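Local coordinates for glycosylation Associate Protein 3 (Streptococcus agalactiae serotype V, PDB 6OYC) that probably acts in the accessory Sec system, as part of the Gap123 complex linked to the glycosylation and secretion of bacterial surface proteins, at residues F90-R93 against F94-V98. Sequence-based numbering, arbitrary orientation.
Sequences FYNR and FNESV
N92 and E96 hold together the tip of the β-hairpin formed by strands 84-91 and 97-103. Among the backbone bonds, N92 N donates to E96 O (2.9 Å), V98 N donates to F90 O, and N95 N closes a type I turn onto N92 O. Between the first two, Y91 and S97 form an antiparallel non-hydrogen-bonded pair.

The side-chain bonds centre on the N92 amide. With chi1 at 64°, CG is flanked by both backbone neighbours of CA and OD1 folds back over the turn, where it accepts from F94 N at 2.9 Å and from E96 N at 2.8 Å. The two donors approach from opposite faces of the amide plane, and the bond from E96 N is the straighter (156° against 131° at the hydrogen). N92 ND2 donates a hydrogen bond to E96 OE2 (2.9 Å); OE2 lies near the amide plane, whereas ND2 stands above the carboxylate plane.

Apolar contact is slight: F90 CB touches V98 CG2, and N92 CB makes van der Waals contact with V98 CG1, each at 3.9 Å. On the other face, the Y91 ring presents its edge to N95 O.

One amide is thus held at both ends, OD1 by two N-H groups and ND2 by a carboxylate, which should fix its rotation.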
loop_
_atom_site.group_PDB
_atom_site.type_symbol
_atom_site.label_atom_id
_atom_site.label_comp_id
_atom_site.label_asym_id
_atom_site.label_seq_id
_atom_site.Cartn_x
_atom_site.Cartn_y
_atom_site.Cartn_z
ATOM N N PHE C 90 -18.964 -16.095 8.422
ATOM C CA PHE C 90 -19.593 -16.465 7.167
ATOM C C PHE C 90 -21.111 -16.521 7.327
ATOM O O PHE C 90 -21.630 -16.901 8.387
ATOM C CB PHE C 90 -19.028 -17.801 6.663
ATOM C CG PHE C 90 -17.506 -17.863 6.718
ATOM C CD1 PHE C 90 -16.730 -17.126 5.832
ATOM C CD2 PHE C 90 -16.860 -18.621 7.683
ATOM C CE1 PHE C 90 -15.319 -17.163 5.896
ATOM C CE2 PHE C 90 -15.454 -18.666 7.752
ATOM C CZ PHE C 90 -14.690 -17.932 6.857
ATOM N N TYR C 91 -21.819 -16.120 6.271
ATOM C CA TYR C 91 -23.267 -15.980 6.302
ATOM C C TYR C 91 -23.845 -16.620 5.055
ATOM O O TYR C 91 -23.296 -16.471 3.954
ATOM C CB TYR C 91 -23.710 -14.499 6.391
ATOM C CG TYR C 91 -23.243 -13.811 7.662
ATOM C CD1 TYR C 91 -21.982 -13.216 7.736
ATOM C CD2 TYR C 91 -24.059 -13.772 8.799
ATOM C CE1 TYR C 91 -21.546 -12.600 8.896
ATOM C CE2 TYR C 91 -23.637 -13.155 9.956
ATOM C CZ TYR C 91 -22.377 -12.577 10.005
ATOM O OH TYR C 91 -21.962 -11.958 11.156
ATOM N N ASN C 92 -24.932 -17.359 5.232
ATOM C CA ASN C 92 -25.606 -17.928 4.082
ATOM C C ASN C 92 -26.456 -16.842 3.433
ATOM O O ASN C 92 -26.453 -15.674 3.840
ATOM C CB ASN C 92 -26.417 -19.157 4.478
ATOM C CG ASN C 92 -27.540 -18.835 5.440
ATOM O OD1 ASN C 92 -27.932 -17.669 5.633
ATOM N ND2 ASN C 92 -28.068 -19.881 6.067
ATOM N N ARG C 93 -27.217 -17.237 2.424
ATOM C CA ARG C 93 -27.994 -16.296 1.637
ATOM C C ARG C 93 -29.224 -15.797 2.391
ATOM O O ARG C 93 -29.868 -14.849 1.938
ATOM C CB ARG C 93 -28.318 -16.967 0.285
ATOM C CG ARG C 93 -29.686 -16.810 -0.314
ATOM C CD ARG C 93 -29.779 -17.492 -1.688
ATOM N NE ARG C 93 -28.681 -17.242 -2.637
ATOM C CZ ARG C 93 -27.870 -18.191 -3.108
ATOM N NH1 ARG C 93 -27.987 -19.446 -2.680
ATOM N NH2 ARG C 93 -26.919 -17.894 -3.990
ATOM N N PHE C 94 -29.542 -16.371 3.555
ATOM C CA PHE C 94 -30.575 -15.821 4.424
ATOM C C PHE C 94 -29.992 -14.985 5.543
ATOM O O PHE C 94 -30.709 -14.615 6.471
ATOM C CB PHE C 94 -31.438 -16.934 5.014
ATOM C CG PHE C 94 -32.031 -17.827 3.983
ATOM C CD1 PHE C 94 -31.333 -18.942 3.529
ATOM C CD2 PHE C 94 -33.269 -17.534 3.431
ATOM C CE1 PHE C 94 -31.869 -19.767 2.560
ATOM C CE2 PHE C 94 -33.817 -18.353 2.458
ATOM C CZ PHE C 94 -33.119 -19.473 2.022
ATOM N N ASN C 95 -28.696 -14.718 5.490
ATOM C CA ASN C 95 -27.990 -13.953 6.501
ATOM C C ASN C 95 -27.918 -14.658 7.851
ATOM O O ASN C 95 -27.784 -13.995 8.879
ATOM C CB ASN C 95 -28.598 -12.565 6.674
ATOM C CG ASN C 95 -27.541 -11.516 6.766
ATOM O OD1 ASN C 95 -26.806 -11.289 5.797
ATOM N ND2 ASN C 95 -27.431 -10.873 7.935
ATOM N N GLU C 96 -27.942 -15.992 7.863
ATOM C CA GLU C 96 -27.624 -16.754 9.070
ATOM C C GLU C 96 -26.119 -17.008 9.124
ATOM O O GLU C 96 -25.503 -17.375 8.114
ATOM C CB GLU C 96 -28.381 -18.084 9.103
ATOM C CG GLU C 96 -29.903 -17.915 8.982
ATOM C CD GLU C 96 -30.652 -19.194 8.586
ATOM O OE1 GLU C 96 -31.909 -19.181 8.656
ATOM O OE2 GLU C 96 -30.003 -20.195 8.200
ATOM N N SER C 97 -25.530 -16.810 10.300
ATOM C CA SER C 97 -24.135 -17.174 10.479
ATOM C C SER C 97 -23.987 -18.670 10.244
ATOM O O SER C 97 -24.778 -19.459 10.756
ATOM C CB SER C 97 -23.655 -16.786 11.884
ATOM O OG SER C 97 -22.302 -17.216 12.095
ATOM N N VAL C 98 -23.014 -19.065 9.420
ATOM C CA VAL C 98 -22.744 -20.480 9.198
ATOM C C VAL C 98 -21.324 -20.862 9.590
ATOM O O VAL C 98 -20.907 -21.994 9.358
ATOM C CB VAL C 98 -23.053 -20.907 7.747
ATOM C CG1 VAL C 98 -24.550 -20.780 7.484
ATOM C CG2 VAL C 98 -22.221 -20.109 6.728
#